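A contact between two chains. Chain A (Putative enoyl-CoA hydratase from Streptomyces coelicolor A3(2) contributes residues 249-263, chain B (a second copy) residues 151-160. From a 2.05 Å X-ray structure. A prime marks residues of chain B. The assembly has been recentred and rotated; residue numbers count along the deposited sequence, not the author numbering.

Chain A, residues 249-263: TQALLMTGEDYAEFH
Chain B, residues 151-160: TRVGLSGGDM

One glutamine carries every direct hydrogen bond between these two stretches. The amide of Gln250 uses both of its ends. Its OE1 accepts from Ser156′ N at 3.0 Å and from Ser156′ OG at 3.2 Å. Its NE2 donates to Asp159′ OD1 at 2.7 Å, and more weakly to Ser156′ O at 2.9 Å. A primary amide suits this buried place because it offers an acceptor and a donor side by side.

Gln250 has CA-to-CB pointing sideways; chi1 m, chi2 m and chi3 of 60° bring its end to chain B. Ser156′ is extended (phi/psi -89/160) with chi1 p. Its OG also accepts from Gly158′ N at 3.1 Å, which ties the loop back on itself. Asp159′ has chi1 t.

Chain A is already helical at 249, turns through a type I beta turn from Leu253 to Gly256, and is helical again from 257 to 263. Gly256 is the N-cap (phi/psi -83/155). Chain B leaves a 3-10 segment at 151-152, which begins earlier in the chain, and continues as loop. The register runs in opposite senses: CA atoms of Leu253 and Leu155′ are 5.8 Å apart, those of Tyr259 and Gly154′ 4.6 Å, and those of Phe262 and Val153′ 5.3 Å.

Gly154′ has positive phi (81/17), which favours glycine. A CB here would point toward chain A and lie 3.0 Å from Asp258 C, a clash. The bare backbone lets the second helix come close.

A water bridges the chains beside it. It donates to Leu253 O at 2.8 Å and to Gly154′ O at 3.0 Å, and accepts from Tyr259 N at 3.0 Å. This N lies in the first turn of the helix.

Leu155′ (chi1 m, chi2 t; phi/psi -108/170) is buried among apolar groups. Its CD2 lies 3.7 Å from Leu253 CB, 3.8 Å from CG of selenomethionine Met254, and 3.6 Å from Tyr259 CD1. The CA-to-CB bond of Leu253 (m, t) points toward chain B, with CD1 3.8 Å from Ser156′ CB.

Val153′ (chi1 m; phi/psi -109/12) sets CG1 over one face of the Phe262 ring, 3.6 Å from its centroid and 11° off the normal, a CH-pi contact. Phe262 is t, with chi2 74°. Val153′ O meets the edge of the Tyr259 ring, 3.3 Å from CD1, and makes a CA-H...O contact with Tyr259 CA at 3.5 Å. Tyr259 is t, with chi2 60°. Together the stretches bury 591 Å².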

ATOM      1  N   THR A 249     -10.940 -10.508 -18.396  1.00 21.15           N
ATOM      2  CA  THR A 249     -11.673  -9.260 -18.538  1.00 19.51           C
ATOM      3  C   THR A 249     -11.282  -8.517 -19.836  1.00 27.30           C
ATOM      4  O   THR A 249     -12.152  -8.015 -20.555  1.00 27.85           O
ATOM      5  CB  THR A 249     -11.413  -8.342 -17.306  1.00 25.76           C
ATOM      6  OG1 THR A 249     -11.887  -8.985 -16.097  1.00 25.34           O
ATOM      7  CG2 THR A 249     -12.089  -7.028 -17.464  1.00 24.59           C
ATOM      8  N   GLN A 250      -9.978  -8.401 -20.093  1.00 27.68           N
ATOM      9  CA  GLN A 250      -9.492  -7.695 -21.280  1.00 28.55           C
ATOM     10  C   GLN A 250      -9.966  -8.440 -22.531  1.00 29.66           C
ATOM     11  O   GLN A 250     -10.462  -7.831 -23.464  1.00 33.34           O
ATOM     12  CB  GLN A 250      -7.966  -7.563 -21.276  1.00 32.61           C
ATOM     13  CG  GLN A 250      -7.376  -6.601 -20.249  1.00 40.92           C
ATOM     14  CD  GLN A 250      -7.994  -5.179 -20.266  1.00 41.51           C
ATOM     15  OE1 GLN A 250      -9.194  -5.000 -20.051  1.00 40.85           O
ATOM     16  NE2 GLN A 250      -7.155  -4.178 -20.476  1.00 38.21           N
ATOM     17  N   ALA A 251      -9.843  -9.764 -22.539  1.00 29.58           N
ATOM     18  CA  ALA A 251     -10.337 -10.518 -23.681  1.00 29.84           C
ATOM     19  C   ALA A 251     -11.840 -10.267 -23.880  1.00 34.04           C
ATOM     20  O   ALA A 251     -12.290 -10.045 -25.006  1.00 32.08           O
ATOM     21  CB  ALA A 251     -10.008 -12.005 -23.556  1.00 25.70           C
ATOM     22  N   LEU A 252     -12.620 -10.262 -22.800  1.00 29.72           N
ATOM     23  CA  LEU A 252     -14.047  -9.962 -22.935  1.00 27.49           C
ATOM     24  C   LEU A 252     -14.270  -8.578 -23.547  1.00 30.74           C
ATOM     25  O   LEU A 252     -15.132  -8.388 -24.421  1.00 32.57           O
ATOM     26  CB  LEU A 252     -14.779 -10.050 -21.587  1.00 31.88           C
ATOM     27  CG  LEU A 252     -16.235  -9.567 -21.555  1.00 29.48           C
ATOM     28  CD1 LEU A 252     -17.094 -10.530 -22.321  1.00 34.27           C
ATOM     29  CD2 LEU A 252     -16.750  -9.473 -20.108  1.00 25.46           C
ATOM     30  N   LEU A 253     -13.506  -7.599 -23.089  1.00 28.49           N
ATOM     31  CA  LEU A 253     -13.752  -6.236 -23.526  1.00 28.16           C
ATOM     32  C   LEU A 253     -13.320  -6.064 -24.999  1.00 32.95           C
ATOM     33  O   LEU A 253     -13.853  -5.219 -25.728  1.00 33.28           O
ATOM     34  CB  LEU A 253     -13.042  -5.221 -22.612  1.00 25.70           C
ATOM     35  CG  LEU A 253     -13.627  -5.074 -21.185  1.00 33.77           C
ATOM     36  CD1 LEU A 253     -12.837  -4.093 -20.340  1.00 33.33           C
ATOM     37  CD2 LEU A 253     -15.042  -4.629 -21.265  1.00 35.13           C
HETATM   38  N   MSE A 254     -12.350  -6.863 -25.416  1.00 31.76           N
HETATM   39  CA  MSE A 254     -11.922  -6.876 -26.806  1.00 32.48           C
HETATM   40  C   MSE A 254     -13.004  -7.412 -27.767  1.00 36.30           C
HETATM   41  O   MSE A 254     -12.858  -7.277 -28.983  1.00 33.44           O
HETATM   42  CB  MSE A 254     -10.618  -7.652 -26.968  1.00 27.91           C
HETATM   43  CG  MSE A 254      -9.398  -6.859 -26.583  1.00 27.55           C
HETATM   44 SE   MSE A 254      -7.780  -7.849 -27.040  0.70 37.77          SE
HETATM   45  CE  MSE A 254      -6.475  -6.566 -26.373  1.00 31.25           C
ATOM     46  N   THR A 255     -14.077  -7.999 -27.233  1.00 34.57           N
ATOM     47  CA  THR A 255     -15.252  -8.357 -28.049  1.00 35.11           C
ATOM     48  C   THR A 255     -16.349  -7.281 -28.012  1.00 34.49           C
ATOM     49  O   THR A 255     -17.419  -7.448 -28.617  1.00 32.10           O
ATOM     50  CB  THR A 255     -15.912  -9.681 -27.589  1.00 33.05           C
ATOM     51  OG1 THR A 255     -16.709  -9.445 -26.413  1.00 31.68           O
ATOM     52  CG2 THR A 255     -14.858 -10.771 -27.301  1.00 31.58           C
ATOM     53  N   GLY A 256     -16.095  -6.204 -27.268  1.00 31.83           N
ATOM     54  CA  GLY A 256     -17.059  -5.128 -27.087  1.00 29.41           C
ATOM     55  C   GLY A 256     -17.055  -4.116 -28.231  1.00 34.06           C
ATOM     56  O   GLY A 256     -16.059  -3.962 -28.934  1.00 32.98           O
ATOM     57  N   GLU A 257     -18.181  -3.438 -28.420  1.00 31.62           N
ATOM     58  CA  GLU A 257     -18.282  -2.363 -29.403  1.00 37.61           C
ATOM     59  C   GLU A 257     -17.278  -1.248 -29.196  1.00 38.56           C
ATOM     60  O   GLU A 257     -16.821  -0.632 -30.163  1.00 33.53           O
ATOM     61  CB  GLU A 257     -19.664  -1.732 -29.362  1.00 42.21           C
ATOM     62  CG  GLU A 257     -20.759  -2.585 -29.950  1.00 53.16           C
ATOM     63  CD  GLU A 257     -22.100  -1.864 -29.942  1.00 68.33           C
ATOM     64  OE1 GLU A 257     -22.133  -0.622 -30.184  1.00 71.10           O
ATOM     65  OE2 GLU A 257     -23.119  -2.545 -29.687  1.00 72.55           O
ATOM     66  N   ASP A 258     -16.953  -0.954 -27.941  1.00 33.24           N
ATOM     67  CA  ASP A 258     -16.161   0.247 -27.650  1.00 28.52           C
ATOM     68  C   ASP A 258     -14.711   0.098 -28.101  1.00 29.87           C
ATOM     69  O   ASP A 258     -14.112   1.035 -28.631  1.00 32.42           O
ATOM     70  CB  ASP A 258     -16.253   0.645 -26.169  1.00 30.08           C
ATOM     71  CG  ASP A 258     -17.555   1.355 -25.858  1.00 36.01           C
ATOM     72  OD1 ASP A 258     -18.298   1.712 -26.810  1.00 34.34           O
ATOM     73  OD2 ASP A 258     -17.862   1.567 -24.676  1.00 35.65           O
ATOM     74  N   TYR A 259     -14.155  -1.091 -27.918  1.00 27.45           N
ATOM     75  CA  TYR A 259     -12.811  -1.357 -28.391  1.00 30.78           C
ATOM     76  C   TYR A 259     -12.765  -1.258 -29.916  1.00 36.12           C
ATOM     77  O   TYR A 259     -11.833  -0.688 -30.459  1.00 36.53           O
ATOM     78  CB  TYR A 259     -12.421  -2.759 -27.983  1.00 29.55           C
ATOM     79  CG  TYR A 259     -11.024  -3.216 -28.344  1.00 31.46           C
ATOM     80  CD1 TYR A 259      -9.896  -2.539 -27.872  1.00 31.26           C
ATOM     81  CD2 TYR A 259     -10.835  -4.377 -29.095  1.00 29.62           C
ATOM     82  CE1 TYR A 259      -8.625  -3.007 -28.152  1.00 30.66           C
ATOM     83  CE2 TYR A 259      -9.572  -4.864 -29.369  1.00 29.64           C
ATOM     84  CZ  TYR A 259      -8.475  -4.181 -28.902  1.00 33.50           C
ATOM     85  OH  TYR A 259      -7.229  -4.669 -29.180  1.00 34.60           O
ATOM     86  N   ALA A 260     -13.765  -1.823 -30.597  1.00 34.75           N
ATOM     87  CA  ALA A 260     -13.811  -1.748 -32.067  1.00 34.38           C
ATOM     88  C   ALA A 260     -13.962  -0.283 -32.500  1.00 36.46           C
ATOM     89  O   ALA A 260     -13.308   0.179 -33.447  1.00 37.89           O
ATOM     90  CB  ALA A 260     -14.939  -2.608 -32.632  1.00 31.08           C
ATOM     91  N   GLU A 261     -14.798   0.453 -31.781  1.00 34.85           N
ATOM     92  CA  GLU A 261     -15.025   1.846 -32.119  1.00 35.28           C
ATOM     93  C   GLU A 261     -13.749   2.655 -31.923  1.00 38.46           C
ATOM     94  O   GLU A 261     -13.472   3.579 -32.701  1.00 35.14           O
ATOM     95  CB  GLU A 261     -16.211   2.434 -31.359  1.00 32.88           C
ATOM     96  CG  GLU A 261     -16.272   3.979 -31.334  1.00 30.89           C
ATOM     97  CD  GLU A 261     -16.636   4.648 -32.693  1.00 38.24           C
ATOM     98  OE1 GLU A 261     -16.761   3.965 -33.727  1.00 39.59           O
ATOM     99  OE2 GLU A 261     -16.818   5.882 -32.697  1.00 37.25           O
ATOM    100  N   PHE A 262     -12.940   2.306 -30.925  1.00 37.21           N
ATOM    101  CA  PHE A 262     -11.701   3.063 -30.763  1.00 37.47           C
ATOM    102  C   PHE A 262     -10.870   2.983 -32.047  1.00 35.07           C
ATOM    103  O   PHE A 262     -10.320   3.973 -32.507  1.00 36.10           O
ATOM    104  CB  PHE A 262     -10.806   2.565 -29.627  1.00 34.81           C
ATOM    105  CG  PHE A 262      -9.374   3.005 -29.804  1.00 33.07           C
ATOM    106  CD1 PHE A 262      -9.014   4.330 -29.570  1.00 33.42           C
ATOM    107  CD2 PHE A 262      -8.420   2.127 -30.302  1.00 33.28           C
ATOM    108  CE1 PHE A 262      -7.715   4.752 -29.758  1.00 35.93           C
ATOM    109  CE2 PHE A 262      -7.119   2.540 -30.503  1.00 35.02           C
ATOM    110  CZ  PHE A 262      -6.763   3.846 -30.239  1.00 35.27           C
ATOM    111  N   HIS A 263     -10.750   1.774 -32.578  1.00 32.69           N
ATOM    112  CA  HIS A 263      -9.918   1.545 -33.747  1.00 36.12           C
ATOM    113  C   HIS A 263     -10.514   2.172 -35.028  1.00 40.36           C
ATOM    114  O   HIS A 263      -9.786   2.750 -35.839  1.00 41.49           O
ATOM    115  CB  HIS A 263      -9.684   0.052 -33.949  1.00 37.42           C
ATOM    116  CG  HIS A 263      -8.725  -0.248 -35.049  1.00 44.66           C
ATOM    117  ND1 HIS A 263      -9.134  -0.622 -36.315  1.00 45.26           N
ATOM    118  CD2 HIS A 263      -7.373  -0.189 -35.094  1.00 45.77           C
ATOM    119  CE1 HIS A 263      -8.078  -0.792 -37.081  1.00 48.01           C
ATOM    120  NE2 HIS A 263      -6.994  -0.534 -36.365  1.00 48.82           N
TER
ATOM    121  N   THR B 151      -8.227   2.719 -20.859  1.00 28.31           N
ATOM    122  CA  THR B 151      -9.625   3.096 -21.014  1.00 28.43           C
ATOM    123  C   THR B 151      -9.799   3.990 -22.255  1.00 29.16           C
ATOM    124  O   THR B 151     -10.907   4.125 -22.772  1.00 32.25           O
ATOM    125  CB  THR B 151     -10.205   3.802 -19.756  1.00 30.02           C
ATOM    126  OG1 THR B 151      -9.402   4.940 -19.413  1.00 30.40           O
ATOM    127  CG2 THR B 151     -10.261   2.824 -18.558  1.00 28.33           C
ATOM    128  N   ARG B 152      -8.706   4.597 -22.716  1.00 27.98           N
ATOM    129  CA  ARG B 152      -8.749   5.425 -23.932  1.00 28.78           C
ATOM    130  C   ARG B 152      -9.022   4.554 -25.152  1.00 31.63           C
ATOM    131  O   ARG B 152      -9.437   5.065 -26.184  1.00 33.54           O
ATOM    132  CB  ARG B 152      -7.440   6.179 -24.177  1.00 31.07           C
ATOM    133  CG  ARG B 152      -7.037   7.177 -23.098  1.00 36.27           C
ATOM    134  CD  ARG B 152      -8.128   8.168 -22.747  1.00 41.41           C
ATOM    135  NE  ARG B 152      -7.685   9.070 -21.685  1.00 42.87           N
ATOM    136  CZ  ARG B 152      -7.131  10.264 -21.893  1.00 42.44           C
ATOM    137  NH1 ARG B 152      -6.962  10.709 -23.138  1.00 44.56           N
ATOM    138  NH2 ARG B 152      -6.740  11.014 -20.865  1.00 35.99           N
ATOM    139  N   VAL B 153      -8.758   3.249 -25.058  1.00 30.28           N
ATOM    140  CA  VAL B 153      -9.034   2.363 -26.183  1.00 32.70           C
ATOM    141  C   VAL B 153     -10.217   1.450 -25.910  1.00 32.88           C
ATOM    142  O   VAL B 153     -10.470   0.517 -26.663  1.00 33.15           O
ATOM    143  CB  VAL B 153      -7.803   1.534 -26.622  1.00 34.57           C
ATOM    144  CG1 VAL B 153      -6.596   2.455 -26.849  1.00 33.47           C
ATOM    145  CG2 VAL B 153      -7.499   0.439 -25.615  1.00 33.55           C
ATOM    146  N   GLY B 154     -10.958   1.752 -24.846  1.00 34.51           N
ATOM    147  CA  GLY B 154     -12.156   1.006 -24.505  1.00 34.30           C
ATOM    148  C   GLY B 154     -11.895  -0.303 -23.772  1.00 35.13           C
ATOM    149  O   GLY B 154     -12.754  -1.176 -23.739  1.00 31.73           O
ATOM    150  N   LEU B 155     -10.695  -0.450 -23.219  1.00 32.37           N
ATOM    151  CA  LEU B 155     -10.353  -1.613 -22.388  1.00 29.81           C
ATOM    152  C   LEU B 155     -10.252  -1.184 -20.905  1.00 33.14           C
ATOM    153  O   LEU B 155     -10.261   0.001 -20.615  1.00 27.88           O
ATOM    154  CB  LEU B 155      -9.035  -2.229 -22.855  1.00 27.78           C
ATOM    155  CG  LEU B 155      -9.009  -2.832 -24.268  1.00 32.04           C
ATOM    156  CD1 LEU B 155      -7.672  -3.507 -24.521  1.00 32.73           C
ATOM    157  CD2 LEU B 155     -10.143  -3.830 -24.468  1.00 27.31           C
ATOM    158  N   SER B 156     -10.153  -2.113 -19.950  1.00 30.96           N
ATOM    159  CA  SER B 156     -10.088  -1.625 -18.579  1.00 31.12           C
ATOM    160  C   SER B 156      -8.635  -1.356 -18.196  1.00 32.54           C
ATOM    161  O   SER B 156      -7.725  -1.902 -18.818  1.00 31.43           O
ATOM    162  CB  SER B 156     -10.709  -2.624 -17.595  1.00 34.08           C
ATOM    163  OG  SER B 156      -9.736  -3.576 -17.237  1.00 30.82           O
ATOM    164  N   GLY B 157      -8.431  -0.526 -17.161  1.00 32.42           N
ATOM    165  CA  GLY B 157      -7.113  -0.297 -16.575  1.00 29.65           C
ATOM    166  C   GLY B 157      -6.476  -1.489 -15.852  1.00 34.12           C
ATOM    167  O   GLY B 157      -5.328  -1.423 -15.424  1.00 43.09           O
ATOM    168  N   GLY B 158      -7.207  -2.590 -15.727  1.00 30.41           N
ATOM    169  CA  GLY B 158      -6.626  -3.815 -15.207  1.00 35.91           C
ATOM    170  C   GLY B 158      -6.006  -4.601 -16.349  1.00 41.25           C
ATOM    171  O   GLY B 158      -6.392  -5.728 -16.622  1.00 44.05           O
ATOM    172  N   ASP B 159      -5.091  -3.972 -17.079  1.00 37.38           N
ATOM    173  CA  ASP B 159      -4.431  -4.652 -18.174  1.00 33.09           C
ATOM    174  C   ASP B 159      -3.109  -5.178 -17.645  1.00 30.69           C
ATOM    175  O   ASP B 159      -2.339  -4.417 -17.032  1.00 32.17           O
ATOM    176  CB  ASP B 159      -4.185  -3.668 -19.343  1.00 38.35           C
ATOM    177  CG  ASP B 159      -3.794  -4.381 -20.650  1.00 45.99           C
ATOM    178  OD1 ASP B 159      -4.701  -4.832 -21.396  1.00 40.19           O
ATOM    179  OD2 ASP B 159      -2.573  -4.467 -20.929  1.00 50.43           O
HETATM  180  N   MSE B 160      -2.854  -6.459 -17.905  1.00 29.65           N
HETATM  181  CA  MSE B 160      -1.564  -7.117 -17.645  1.00 29.06           C
HETATM  182  C   MSE B 160      -0.949  -6.788 -16.270  1.00 29.53           C
HETATM  183  O   MSE B 160       0.260  -6.620 -16.132  1.00 33.34           O
HETATM  184  CB  MSE B 160      -0.560  -6.873 -18.795  1.00 30.26           C
HETATM  185  CG  MSE B 160      -0.243  -5.433 -19.065  1.00 32.43           C
HETATM  186 SE   MSE B 160       0.620  -5.094 -20.818  0.71 38.71          SE
HETATM  187  CE  MSE B 160       2.400  -5.826 -20.382  1.00 29.79           C
TER
HETATM  188  O   HOH W   1     -14.816  -2.601 -25.357  1.00 31.72           O